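Local coordinates for protein hypothetical glycoside hydrolase (Parabacteroides distasonis, PDB 3TAW) that is of unknown function but resembles glycoside hydrolases, probably a carbohydrate-active enzyme built on a five-bladed beta-propeller, at residues N263-P268 and P277-C282; S237-S242 and R299-F304; D107-N112 and F159-E164; E111-G116 and L133-W138; F51-T56 and S343-A348. All coordinates share one frame; numbering follows the deposited sequence. Where two conformers were deposited one is given.

Interaction 1 of 5, residues N263-P268 and P277-C282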
# COMPACT_ATOMS: atom_id res chain seq x y z
N ASN A 263 -5.90 4.89 4.65
CA ASN A 263 -6.87 3.99 5.23
C ASN A 263 -7.12 4.33 6.70
O ASN A 263 -6.18 4.33 7.50
CB ASN A 263 -6.34 2.58 5.09
CG ASN A 263 -6.16 2.21 3.62
OD1 ASN A 263 -7.15 2.07 2.90
ND2 ASN A 263 -4.90 2.09 3.16
N GLY A 264 -8.36 4.65 7.01
CA GLY A 264 -8.76 5.01 8.37
C GLY A 264 -9.45 3.88 9.05
O GLY A 264 -10.38 3.31 8.49
N LYS A 265 -9.04 3.54 10.27
CA LYS A 265 -9.76 2.56 11.06
C LYS A 265 -10.67 3.31 12.05
O LYS A 265 -10.20 4.18 12.77
CB LYS A 265 -8.82 1.65 11.82
CG LYS A 265 -9.57 0.59 12.65
CD LYS A 265 -8.63 -0.42 13.32
CE LYS A 265 -9.37 -1.33 14.28
NZ LYS A 265 -8.42 -2.32 14.94
N ASN A 266 -11.94 2.92 12.10
CA ASN A 266 -12.95 3.58 12.94
C ASN A 266 -12.95 3.06 14.38
O ASN A 266 -13.12 1.88 14.64
CB ASN A 266 -14.33 3.42 12.29
CG ASN A 266 -15.37 4.41 12.80
OD1 ASN A 266 -15.04 5.51 13.24
ND2 ASN A 266 -16.64 4.02 12.70
N GLU A 267 -12.74 3.95 15.32
CA GLU A 267 -12.87 3.61 16.73
C GLU A 267 -14.32 3.22 17.00
O GLU A 267 -15.25 3.90 16.53
CB GLU A 267 -12.45 4.82 17.59
CG GLU A 267 -12.34 4.53 19.08
CD GLU A 267 -11.28 3.51 19.45
OE1 GLU A 267 -10.22 3.47 18.82
OE2 GLU A 267 -11.48 2.76 20.42
N PRO A 268 -14.55 2.13 17.75
CA PRO A 268 -15.94 1.85 18.12
C PRO A 268 -16.53 2.96 19.00
O PRO A 268 -15.80 3.57 19.79
CB PRO A 268 -15.84 0.55 18.94
CG PRO A 268 -14.54 -0.08 18.54
CD PRO A 268 -13.62 1.09 18.24
N PRO A 277 -19.23 1.43 10.27
CA PRO A 277 -19.12 0.32 11.21
C PRO A 277 -17.89 0.41 12.12
O PRO A 277 -16.81 0.82 11.70
CB PRO A 277 -19.04 -0.90 10.28
CG PRO A 277 -19.80 -0.46 9.06
CD PRO A 277 -19.40 0.97 8.88
N ALA A 278 -18.08 0.02 13.38
CA ALA A 278 -17.00 -0.07 14.34
C ALA A 278 -15.86 -0.92 13.80
O ALA A 278 -16.12 -1.97 13.23
CB ALA A 278 -17.53 -0.68 15.65
N ASN A 279 -14.63 -0.46 13.98
CA ASN A 279 -13.39 -1.15 13.60
C ASN A 279 -13.17 -1.31 12.10
O ASN A 279 -12.19 -1.91 11.68
CB ASN A 279 -13.29 -2.51 14.31
CG ASN A 279 -13.13 -2.37 15.81
OD1 ASN A 279 -12.31 -1.57 16.28
ND2 ASN A 279 -13.90 -3.17 16.59
N SER A 280 -14.06 -0.77 11.27
CA SER A 280 -13.89 -0.93 9.82
C SER A 280 -12.82 0.02 9.30
O SER A 280 -12.59 1.08 9.89
CB SER A 280 -15.21 -0.73 9.08
OG SER A 280 -15.66 0.62 9.10
N TYR A 281 -12.19 -0.37 8.20
CA TYR A 281 -11.26 0.51 7.48
C TYR A 281 -11.95 1.10 6.26
O TYR A 281 -12.34 0.36 5.33
CB TYR A 281 -10.02 -0.25 7.04
CG TYR A 281 -9.01 -0.70 8.08
CD1 TYR A 281 -9.33 -1.65 9.04
CD2 TYR A 281 -7.70 -0.24 8.04
CE1 TYR A 281 -8.39 -2.10 9.96
CE2 TYR A 281 -6.76 -0.67 8.95
CZ TYR A 281 -7.09 -1.62 9.90
OH TYR A 281 -6.14 -2.06 10.77
N CYS A 282 -12.10 2.42 6.25
CA CYS A 282 -12.67 3.17 5.14
C CYS A 282 -11.58 4.12 4.66
O CYS A 282 -10.80 4.60 5.46
CB CYS A 282 -13.88 3.97 5.58
SG CYS A 282 -15.19 2.97 6.34
O HOH W 1 -6.72 -3.45 13.03
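Lys265 lays its aliphatic chain across the phenol ring of Tyr281, the two side chains standing on one face of a beta ladder as a non-hydrogen-bonded antiparallel pair. This ladder position sets Lys265 CB over the ring centre, 4.1 Å from the centroid of Tyr281 in a CH-pi contact; CG anti to the backbone N (chi1 -179°) and an extended chain then carry Lys265 CD along the face, 3.8 Å from Tyr281 CE1. A water accepts from Lys265 NZ and donates to Tyr281 OH; NZ also bonds Gln243. Asn279 runs alongside the lysine and crosses Pro268 obliquely, Asn279 OD1 3.5 Å from Pro268 CG. With phi 68° it takes the third position of a type II turn, Pro277 to Ser280, which suits asparagine. Gly264 and Cys282 are bonded both ways; Asn266 N to Ser280 O and Asn279 N to Asn266 O continue the bonding into the turn. The contact ends the pairing of strands 257-265 and 281-288, with strand 244-254 flanking 257-265 and touching both Lys265 and Tyr281.

Interaction 2 of 5, residues S237-S242 and R299-F304. With EDO (1,2-ethanediol), chain G.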
# COMPACT_ATOMS: atom_id res chain seq x y z
N SER A 237 -10.62 12.06 16.98
CA SER A 237 -11.88 11.75 17.59
C SER A 237 -13.02 12.21 16.70
O SER A 237 -12.99 13.33 16.19
CB SER A 237 -11.98 12.47 18.94
OG SER A 237 -13.32 12.51 19.40
N GLY A 238 -14.02 11.35 16.52
CA GLY A 238 -15.27 11.71 15.85
C GLY A 238 -15.32 11.47 14.35
O GLY A 238 -16.35 11.71 13.71
N TYR A 239 -14.22 11.01 13.77
CA TYR A 239 -14.15 10.75 12.34
C TYR A 239 -13.89 9.29 12.08
O TYR A 239 -13.56 8.55 13.00
CB TYR A 239 -13.04 11.59 11.68
CG TYR A 239 -13.30 13.09 11.74
CD1 TYR A 239 -13.01 13.83 12.90
CD2 TYR A 239 -13.83 13.76 10.66
CE1 TYR A 239 -13.25 15.21 12.94
CE2 TYR A 239 -14.09 15.13 10.70
CZ TYR A 239 -13.78 15.85 11.83
OH TYR A 239 -14.03 17.21 11.85
N PHE A 240 -14.03 8.89 10.83
CA PHE A 240 -13.82 7.49 10.42
C PHE A 240 -12.39 7.02 10.67
O PHE A 240 -12.17 5.82 10.88
CB PHE A 240 -14.17 7.29 8.94
CG PHE A 240 -13.20 7.93 8.00
CD1 PHE A 240 -13.28 9.29 7.72
CD2 PHE A 240 -12.18 7.19 7.42
CE1 PHE A 240 -12.38 9.89 6.87
CE2 PHE A 240 -11.27 7.77 6.56
CZ PHE A 240 -11.36 9.15 6.30
N ASP A 241 -11.44 7.95 10.62
CA ASP A 241 -10.04 7.66 10.90
C ASP A 241 -9.66 8.06 12.32
O ASP A 241 -8.87 8.96 12.53
CB ASP A 241 -9.13 8.33 9.85
CG ASP A 241 -9.30 9.85 9.76
OD1 ASP A 241 -10.35 10.42 10.18
OD2 ASP A 241 -8.37 10.49 9.19
N SER A 242 -10.22 7.32 13.27
CA SER A 242 -10.18 7.63 14.69
C SER A 242 -9.31 6.67 15.50
O SER A 242 -9.00 6.96 16.66
CB SER A 242 -11.61 7.67 15.25
OG SER A 242 -12.44 6.62 14.71
N ARG A 299 -7.99 17.56 4.09
CA ARG A 299 -8.29 16.22 4.61
C ARG A 299 -9.78 15.97 4.52
O ARG A 299 -10.57 16.81 4.98
CB ARG A 299 -7.84 16.14 6.07
CG ARG A 299 -7.88 14.78 6.72
CD ARG A 299 -7.26 14.87 8.10
NE ARG A 299 -7.23 13.62 8.83
CZ ARG A 299 -6.69 13.44 10.03
NH1 ARG A 299 -6.11 14.46 10.67
NH2 ARG A 299 -6.70 12.24 10.61
N LEU A 300 -10.19 14.84 3.94
CA LEU A 300 -11.62 14.57 3.76
C LEU A 300 -12.26 14.29 5.11
O LEU A 300 -11.69 13.53 5.89
CB LEU A 300 -11.87 13.39 2.83
CG LEU A 300 -11.35 13.55 1.40
CD1 LEU A 300 -11.70 12.28 0.59
CD2 LEU A 300 -11.94 14.79 0.76
N ASP A 301 -13.42 14.89 5.35
CA ASP A 301 -14.20 14.65 6.57
C ASP A 301 -14.83 13.26 6.60
O ASP A 301 -15.08 12.71 7.68
CB ASP A 301 -15.39 15.61 6.65
CG ASP A 301 -15.01 17.04 6.94
OD1 ASP A 301 -13.97 17.33 7.56
OD2 ASP A 301 -15.86 17.90 6.59
N LYS A 302 -15.15 12.73 5.42
CA LYS A 302 -15.80 11.43 5.28
C LYS A 302 -15.03 10.61 4.25
O LYS A 302 -14.40 11.17 3.34
CB LYS A 302 -17.24 11.61 4.80
CG LYS A 302 -18.14 12.35 5.78
CD LYS A 302 -19.55 12.46 5.26
CE LYS A 302 -20.30 13.51 6.05
NZ LYS A 302 -21.76 13.52 5.71
N PRO A 303 -15.09 9.28 4.37
CA PRO A 303 -14.32 8.44 3.45
C PRO A 303 -14.85 8.51 2.02
O PRO A 303 -16.04 8.75 1.82
CB PRO A 303 -14.50 7.03 4.03
CG PRO A 303 -15.75 7.09 4.84
CD PRO A 303 -15.86 8.49 5.34
N PHE A 304 -13.96 8.33 1.05
CA PHE A 304 -14.35 8.35 -0.37
C PHE A 304 -14.65 6.93 -0.83
O PHE A 304 -15.18 6.74 -1.90
CB PHE A 304 -13.30 8.99 -1.26
CG PHE A 304 -12.08 8.15 -1.48
CD1 PHE A 304 -11.05 8.16 -0.57
CD2 PHE A 304 -11.96 7.37 -2.61
CE1 PHE A 304 -9.93 7.37 -0.77
CE2 PHE A 304 -10.83 6.60 -2.83
CZ PHE A 304 -9.81 6.60 -1.91
C1 EDO G . -8.44 13.29 20.60
O1 EDO G . -9.30 12.14 20.74
C2 EDO G . -7.78 13.26 19.25
O2 EDO G . -8.79 13.55 18.30
O HOH W 2 -15.86 10.62 9.36
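Asp241 and Arg299 meet tip to tip in a salt bridge, Arg299 NH2 reaching Asp241 OD2 at 2.8 Å. The oxygen lies in the guanidinium plane, but the donor comes from above the carboxylate, the two planes standing 89° apart; Arg299 NE adds a weak bond to the same OD2. An extended arginine chain suits this span. Tyr262 OH also bonds OD2, and Arg236 forms a salt bridge with OD1, so both carboxylate oxygens have further partners. In the propeller-type fold, 237-242 belongs to the loop between strands 220-221 and 244-254 of the large mixed sheet, whereas 299-304 leaves that sheet at the end of strand 296-299 and heads for helix 310-313. Apolar packing is carried by Phe240 and Pro303, which slide past each other in opposite directions. With CG between the backbone N and the carbonyl carbon (chi1 71°), the ring presents one face to Pro303; the CH groups of the proline ring lie over it, CD foremost at 4.0 Å from the Phe240 centroid, as suits a CH-pi contact. The ring edges meet backbone carbonyls: Asp301 O lies in the plane of Tyr239, 3.4 Å from its CD2. A water links the backbones, accepting from Phe240 N at 2.9 Å and donating to Asp301 O.

Interaction 3 of 5, residues D107-N112 and F159-E164. With EDO (1,2-ethanediol), chain L; EDO (1,2-ethanediol), chain K.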
# COMPACT_ATOMS: atom_id res chain seq x y z
N ASP A 107 17.93 -15.88 1.48
CA ASP A 107 18.67 -14.78 0.87
C ASP A 107 19.12 -13.83 1.98
O ASP A 107 19.03 -14.17 3.17
CB ASP A 107 17.81 -14.07 -0.21
CG ASP A 107 16.52 -13.48 0.34
OD1 ASP A 107 16.43 -13.23 1.56
OD2 ASP A 107 15.59 -13.29 -0.47
N ASN A 108 19.61 -12.66 1.59
CA ASN A 108 20.17 -11.68 2.55
C ASN A 108 19.15 -11.15 3.58
O ASN A 108 19.53 -10.53 4.56
CB ASN A 108 20.80 -10.50 1.78
CG ASN A 108 19.80 -9.75 0.88
OD1 ASN A 108 19.02 -10.35 0.12
ND2 ASN A 108 19.86 -8.42 0.91
N GLN A 109 17.85 -11.36 3.33
CA GLN A 109 16.80 -10.85 4.22
C GLN A 109 16.10 -11.95 4.98
O GLN A 109 15.05 -11.71 5.56
CB GLN A 109 15.77 -10.03 3.43
CG GLN A 109 16.36 -8.83 2.76
CD GLN A 109 17.07 -7.92 3.73
OE1 GLN A 109 16.54 -7.59 4.78
NE2 GLN A 109 18.29 -7.51 3.38
N ALA A 110 16.69 -13.15 5.02
CA ALA A 110 15.99 -14.31 5.54
C ALA A 110 15.50 -14.10 6.97
O ALA A 110 14.37 -14.44 7.28
CB ALA A 110 16.85 -15.58 5.41
N GLU A 111 16.35 -13.55 7.84
CA GLU A 111 15.98 -13.38 9.25
C GLU A 111 14.79 -12.44 9.44
O GLU A 111 13.94 -12.68 10.30
CB GLU A 111 17.15 -12.89 10.11
CG GLU A 111 16.88 -13.09 11.60
CD GLU A 111 17.91 -12.44 12.51
OE1 GLU A 111 18.50 -11.41 12.11
OE2 GLU A 111 18.11 -12.96 13.62
N ASN A 112 14.73 -11.38 8.63
CA ASN A 112 13.67 -10.39 8.78
C ASN A 112 12.34 -10.85 8.19
O ASN A 112 11.28 -10.36 8.57
CB ASN A 112 14.07 -9.08 8.13
CG ASN A 112 15.12 -8.32 8.90
OD1 ASN A 112 15.71 -8.82 9.88
ND2 ASN A 112 15.39 -7.08 8.46
N PHE A 159 17.16 -4.72 -0.71
CA PHE A 159 18.13 -3.86 -0.02
C PHE A 159 17.95 -3.80 1.49
O PHE A 159 18.77 -3.19 2.20
CB PHE A 159 18.07 -2.45 -0.61
CG PHE A 159 18.57 -2.38 -2.02
CD1 PHE A 159 19.93 -2.24 -2.27
CD2 PHE A 159 17.70 -2.48 -3.10
CE1 PHE A 159 20.41 -2.20 -3.58
CE2 PHE A 159 18.17 -2.42 -4.41
CZ PHE A 159 19.53 -2.28 -4.65
N GLY A 160 16.93 -4.47 1.99
CA GLY A 160 16.65 -4.51 3.42
C GLY A 160 15.83 -3.34 3.92
O GLY A 160 15.30 -2.55 3.13
N PRO A 161 15.72 -3.22 5.25
CA PRO A 161 14.85 -2.22 5.86
C PRO A 161 15.16 -0.80 5.45
O PRO A 161 16.34 -0.41 5.36
CB PRO A 161 15.11 -2.42 7.37
CG PRO A 161 15.51 -3.87 7.48
CD PRO A 161 16.32 -4.13 6.25
N ALA A 162 14.11 -0.02 5.19
CA ALA A 162 14.24 1.36 4.74
C ALA A 162 14.96 2.24 5.76
O ALA A 162 15.64 3.21 5.38
CB ALA A 162 12.88 1.94 4.43
N PHE A 163 14.80 1.91 7.05
CA PHE A 163 15.37 2.74 8.14
C PHE A 163 16.52 2.03 8.88
O PHE A 163 16.83 2.36 10.05
CB PHE A 163 14.28 3.14 9.14
CG PHE A 163 13.02 3.71 8.51
CD1 PHE A 163 13.09 4.61 7.45
CD2 PHE A 163 11.77 3.39 9.01
CE1 PHE A 163 11.93 5.14 6.90
CE2 PHE A 163 10.60 3.91 8.43
CZ PHE A 163 10.68 4.78 7.39
N GLU A 164 17.18 1.09 8.20
CA GLU A 164 18.28 0.33 8.81
C GLU A 164 19.39 1.28 9.26
O GLU A 164 19.90 1.17 10.38
CB GLU A 164 18.85 -0.70 7.82
CG GLU A 164 19.91 -1.66 8.43
CD GLU A 164 19.35 -2.64 9.44
OE1 GLU A 164 18.12 -2.92 9.43
OE2 GLU A 164 20.14 -3.20 10.25
C1 EDO L . 17.45 -6.21 11.28
O1 EDO L . 17.29 -5.48 10.05
C2 EDO L . 17.93 -5.29 12.40
O2 EDO L . 19.22 -4.76 12.13
C1 EDO K . 12.56 -0.13 10.72
O1 EDO K . 11.49 -1.01 11.01
C2 EDO K . 13.30 -0.41 9.41
O2 EDO K . 12.71 0.09 8.21
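Gln109 bends at chi2 (-56°) after placing CG anti to its carbonyl carbon, and this fold in the chain lays the flat of its amide over the backbone of Gly160: Gln109 OE1 and Gly160 CA are 3.4 Å apart, and CD and NE2 of the glutamine are equally near. The same OE1 accepts from Gln137 NE2. Glycine suits the position twice over, since phi 86° with psi -170° would jam a beta carbon against the preceding carbonyl oxygen, and a side chain would also crowd Gln109 NE2. Beyond it, Asn112 and Pro161 meet tip to tip, Asn112 ND2 touching Pro161 CG at 3.4 Å; ND2 also gives to Gln137 OE1. The segment 107-112 is shaped by an Asx turn, in which Asp107 OD1 accepts from Gln109 N at 2.9 Å; Gln109 is in turn the N-cap residue of helix 110-113. The helix and its N-cap residue rest against the end of strand 157-161, an edge strand of a four-stranded antiparallel sheet. A 1,2-ethanediol, probably from the crystallisation liquor, takes a bond from Asn112 ND2 and gives both hydroxyls to the Glu164 carboxylate. Between the two segments themselves the contact is van der Waals, and the polar ties lie beside it: Asp107 OD2 forms a salt bridge with Lys158, and Asn108 ND2 bonds the carbonyl oxygen of that lysine.

Interaction 4 of 5, residues E111-G116 and L133-W138. With EDO (1,2-ethanediol), chain L.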
# COMPACT_ATOMS: atom_id res chain seq x y z
N GLU A 111 16.35 -13.55 7.84
CA GLU A 111 15.98 -13.38 9.25
C GLU A 111 14.79 -12.44 9.44
O GLU A 111 13.94 -12.68 10.30
CB GLU A 111 17.15 -12.89 10.11
CG GLU A 111 16.88 -13.09 11.60
CD GLU A 111 17.91 -12.44 12.51
OE1 GLU A 111 18.50 -11.41 12.11
OE2 GLU A 111 18.11 -12.96 13.62
N ASN A 112 14.73 -11.38 8.63
CA ASN A 112 13.67 -10.39 8.78
C ASN A 112 12.34 -10.85 8.19
O ASN A 112 11.28 -10.36 8.57
CB ASN A 112 14.07 -9.08 8.13
CG ASN A 112 15.12 -8.32 8.90
OD1 ASN A 112 15.71 -8.82 9.88
ND2 ASN A 112 15.39 -7.08 8.46
N GLU A 113 12.42 -11.78 7.24
CA GLU A 113 11.25 -12.19 6.44
C GLU A 113 10.73 -13.59 6.73
O GLU A 113 9.70 -13.97 6.19
CB GLU A 113 11.59 -12.06 4.96
CG GLU A 113 11.78 -10.62 4.53
CD GLU A 113 12.19 -10.45 3.06
OE1 GLU A 113 12.29 -11.45 2.32
OE2 GLU A 113 12.42 -9.29 2.70
N CYS A 114 11.45 -14.34 7.57
CA CYS A 114 11.07 -15.71 7.95
C CYS A 114 10.45 -15.73 9.33
O CYS A 114 11.04 -15.19 10.27
CB CYS A 114 12.30 -16.63 7.97
SG CYS A 114 11.95 -18.35 8.49
N PRO A 115 9.29 -16.36 9.49
CA PRO A 115 8.43 -17.10 8.53
C PRO A 115 7.24 -16.34 7.95
O PRO A 115 6.49 -16.92 7.15
CB PRO A 115 7.92 -18.26 9.39
CG PRO A 115 7.72 -17.62 10.74
CD PRO A 115 8.78 -16.54 10.87
N GLY A 116 7.06 -15.07 8.31
CA GLY A 116 5.85 -14.35 7.95
C GLY A 116 5.84 -13.81 6.53
O GLY A 116 4.77 -13.52 5.97
N LEU A 133 9.81 -1.12 -4.81
CA LEU A 133 8.85 -1.86 -4.02
C LEU A 133 9.13 -1.61 -2.55
O LEU A 133 10.25 -1.86 -2.08
CB LEU A 133 8.99 -3.36 -4.34
CG LEU A 133 8.21 -4.36 -3.52
CD1 LEU A 133 6.69 -4.14 -3.62
CD2 LEU A 133 8.59 -5.81 -3.96
N LEU A 134 8.12 -1.08 -1.85
CA LEU A 134 8.14 -0.86 -0.42
C LEU A 134 7.16 -1.83 0.17
O LEU A 134 6.00 -1.87 -0.25
CB LEU A 134 7.72 0.57 -0.07
CG LEU A 134 8.82 1.64 -0.06
CD1 LEU A 134 9.71 1.53 1.21
CD2 LEU A 134 9.64 1.64 -1.33
N TYR A 135 7.62 -2.64 1.13
CA TYR A 135 6.83 -3.74 1.67
C TYR A 135 7.22 -4.02 3.11
O TYR A 135 8.20 -3.46 3.62
CB TYR A 135 7.03 -5.01 0.83
CG TYR A 135 8.43 -5.60 0.91
CD1 TYR A 135 9.47 -5.08 0.15
CD2 TYR A 135 8.70 -6.70 1.72
CE1 TYR A 135 10.76 -5.61 0.23
CE2 TYR A 135 9.97 -7.26 1.78
CZ TYR A 135 10.99 -6.71 1.04
OH TYR A 135 12.23 -7.28 1.09
N THR A 136 6.42 -4.84 3.78
CA THR A 136 6.69 -5.20 5.17
C THR A 136 7.35 -6.56 5.25
O THR A 136 6.86 -7.54 4.68
CB THR A 136 5.39 -5.31 5.97
OG1 THR A 136 4.58 -4.15 5.75
CG2 THR A 136 5.69 -5.50 7.49
N GLN A 137 8.47 -6.62 5.95
CA GLN A 137 9.12 -7.90 6.30
C GLN A 137 8.50 -8.36 7.61
O GLN A 137 8.43 -7.57 8.57
CB GLN A 137 10.62 -7.69 6.50
CG GLN A 137 11.33 -7.06 5.30
CD GLN A 137 12.81 -6.95 5.55
OE1 GLN A 137 13.23 -6.31 6.54
NE2 GLN A 137 13.62 -7.54 4.68
N TRP A 138 8.05 -9.61 7.67
CA TRP A 138 7.44 -10.12 8.91
C TRP A 138 8.09 -11.42 9.32
O TRP A 138 8.06 -12.40 8.58
CB TRP A 138 5.95 -10.30 8.73
CG TRP A 138 5.12 -10.74 9.93
CD1 TRP A 138 4.09 -11.63 9.89
CD2 TRP A 138 5.18 -10.26 11.29
NE1 TRP A 138 3.52 -11.74 11.11
CE2 TRP A 138 4.16 -10.91 11.99
CE3 TRP A 138 5.99 -9.35 11.97
CZ2 TRP A 138 3.93 -10.70 13.36
CZ3 TRP A 138 5.75 -9.11 13.31
CH2 TRP A 138 4.73 -9.80 14.00
C1 EDO L . 17.45 -6.21 11.28
O1 EDO L . 17.29 -5.48 10.05
C2 EDO L . 17.93 -5.29 12.40
O2 EDO L . 19.22 -4.76 12.13
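Helix 110-113, a single short turn leading into the first strand of a four-stranded antiparallel sheet, is fastened to strand 131-138 of that sheet by Glu113 and Gln137. Extended beyond CG, the Glu113 chain carries OE2 to two donors. Tyr135 OH gives to OE2 of Glu113 at 2.6 Å, nearly along the C-O axis, and Gln137 NE2 does so at 2.9 Å on the anti side, tilted 31° out of the carboxylate plane. Glu113 OE2 lies near the plane of the Tyr135 ring, at its edge. Gln137 OE1 accepts from Asn112 ND2 at 3.0 Å, the two amide planes almost perpendicular. Past a cis peptide before Pro115, Gly116 N makes a weak bond to Trp138 O. Gly116 CA lies 3.8 Å from Trp138 CD1, where a beta carbon would clash, so glycine fits. With OE2 of this buried carboxylate held by two donors and OE1 paired with Lys158, the charged form of Glu113 would be expected to be favoured.

Interaction 5 of 5, residues F51-T56 and S343-A348. With EDO (1,2-ethanediol), chain I.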
# COMPACT_ATOMS: atom_id res chain seq x y z
N PHE A 51 -5.09 -10.34 -1.16
CA PHE A 51 -5.59 -9.01 -0.78
C PHE A 51 -4.49 -7.96 -0.91
O PHE A 51 -3.60 -8.14 -1.74
CB PHE A 51 -6.26 -9.10 0.63
CG PHE A 51 -5.37 -9.60 1.76
CD1 PHE A 51 -4.96 -10.95 1.83
CD2 PHE A 51 -5.04 -8.77 2.82
CE1 PHE A 51 -4.18 -11.41 2.87
CE2 PHE A 51 -4.27 -9.23 3.89
CZ PHE A 51 -3.84 -10.55 3.93
N ASN A 52 -4.65 -6.83 -0.21
CA ASN A 52 -3.66 -5.72 -0.08
C ASN A 52 -2.64 -5.65 -1.20
O ASN A 52 -1.50 -6.08 -1.04
CB ASN A 52 -3.00 -5.77 1.29
CG ASN A 52 -3.98 -5.50 2.41
OD1 ASN A 52 -5.17 -5.33 2.13
ND2 ASN A 52 -3.50 -5.46 3.67
N PRO A 53 -3.06 -5.11 -2.34
CA PRO A 53 -2.26 -5.23 -3.57
C PRO A 53 -1.49 -3.96 -3.93
O PRO A 53 -1.97 -2.84 -3.70
CB PRO A 53 -3.34 -5.46 -4.62
CG PRO A 53 -4.47 -4.57 -4.15
CD PRO A 53 -4.46 -4.72 -2.64
N ALA A 54 -0.33 -4.15 -4.54
CA ALA A 54 0.34 -3.07 -5.25
C ALA A 54 -0.09 -3.11 -6.70
O ALA A 54 -0.56 -4.14 -7.18
CB ALA A 54 1.82 -3.23 -5.18
N ALA A 55 0.02 -1.97 -7.40
CA ALA A 55 -0.25 -1.93 -8.82
C ALA A 55 0.70 -0.98 -9.52
O ALA A 55 1.14 0.03 -8.95
CB ALA A 55 -1.69 -1.50 -9.12
N THR A 56 1.02 -1.33 -10.75
CA THR A 56 1.85 -0.48 -11.57
C THR A 56 1.56 -0.77 -13.04
O THR A 56 0.66 -1.55 -13.36
CB THR A 56 3.36 -0.58 -11.19
OG1 THR A 56 4.08 0.52 -11.77
CG2 THR A 56 3.99 -1.94 -11.60
N SER A 343 -9.10 -10.41 2.50
CA SER A 343 -9.45 -11.66 1.83
C SER A 343 -9.46 -11.68 0.32
O SER A 343 -9.19 -12.73 -0.27
CB SER A 343 -10.81 -12.16 2.32
OG SER A 343 -10.72 -12.63 3.66
N PHE A 344 -9.81 -10.55 -0.31
CA PHE A 344 -9.90 -10.44 -1.76
C PHE A 344 -9.27 -9.14 -2.26
O PHE A 344 -8.98 -8.24 -1.47
CB PHE A 344 -11.34 -10.51 -2.26
CG PHE A 344 -12.09 -11.75 -1.81
CD1 PHE A 344 -11.98 -12.93 -2.50
CD2 PHE A 344 -12.90 -11.71 -0.69
CE1 PHE A 344 -12.67 -14.07 -2.08
CE2 PHE A 344 -13.58 -12.86 -0.26
CZ PHE A 344 -13.46 -14.03 -0.97
N VAL A 345 -9.04 -9.08 -3.57
CA VAL A 345 -8.70 -7.83 -4.24
C VAL A 345 -9.89 -7.35 -5.08
O VAL A 345 -10.49 -8.13 -5.83
CB VAL A 345 -7.47 -7.97 -5.13
CG1 VAL A 345 -7.20 -6.64 -5.89
CG2 VAL A 345 -6.26 -8.40 -4.28
N ALA A 346 -10.19 -6.06 -4.98
CA ALA A 346 -11.21 -5.40 -5.80
C ALA A 346 -10.65 -4.15 -6.49
O ALA A 346 -9.56 -3.68 -6.14
CB ALA A 346 -12.47 -5.04 -4.96
N VAL A 347 -11.38 -3.70 -7.52
CA VAL A 347 -11.05 -2.52 -8.31
C VAL A 347 -12.21 -1.50 -8.28
O VAL A 347 -13.38 -1.86 -8.28
CB VAL A 347 -10.66 -2.88 -9.77
CG1 VAL A 347 -11.85 -3.41 -10.58
CG2 VAL A 347 -9.98 -1.68 -10.45
N ALA A 348 -11.86 -0.22 -8.25
CA ALA A 348 -12.80 0.86 -8.53
C ALA A 348 -12.12 1.78 -9.56
O ALA A 348 -10.89 1.89 -9.62
CB ALA A 348 -13.18 1.63 -7.24
C1 EDO I . 2.23 3.05 -9.70
O1 EDO I . 3.27 3.15 -10.69
C2 EDO I . 2.00 4.39 -8.98
O2 EDO I . 0.89 4.36 -8.05
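Phe51 and Phe344 bring their alpha carbons to 4.6 Å just where both chains depart from regular strand geometry: one turns a corner at Asn52, and the other carries a classic beta bulge in which Ser343 and Phe344 together face Cys340. The beta carbon of Phe51 is wedged against backbone, with Phe51 CB 3.5 Å from Phe344 O and 3.6 Å from Ser343 N. Its CG stands between the backbone N and the carbonyl carbon (chi1 58°), which leads the end of the ring away from the other segment. Phe51 CA makes a CA-H...O contact with Phe344 O, also at 3.5 Å. Val345 fills the angle with both branches: its CG2 lies 3.6 Å from Phe51 CA, while Val345 and Pro53 run past each other in opposite directions, Val345 CG1 to Pro53 CG 3.8 Å. A branched side chain and a compact proline suit such a buried corner. Strand 49-58 edges the first sheet and strand 344-350 the last, consistent with the meeting of the first and last blades of a propeller ring. Asn52, at the corner, points its ND2 to Asp120 and to an unidentified ligand. The join is thus van der Waals packing plus one CA-H...O contact, Val345 and Pro53 giving its apolar part, while conventional hydrogen bonds run from Ser343 to residues just outside 51-56: its hydroxyl to Asp49, its backbone to Thr50.

How the interactions relate
From the N terminus, segment 51-56 opens interaction 5, which closes only at 343-348 and so encloses all the others, bringing the first and last sheets together. Interactions 3 and 4 start from the same helix, 110-113, sharing Glu111 and Asn112. Interaction 4 closes first, on strand 131-138, and interaction 3 later, at the end of strand 157-161, so both bind the helix to one sheet. Further along, interaction 2 opens at 237-242 and closes at 299-304, with interaction 1 nested inside it. Those two touch, Glu267 N bonding Ser242 OG. Interaction 2 lies on the opposite side of the chain's centre from interactions 3 and 4, its centre about 34 Å and 30 Å from theirs.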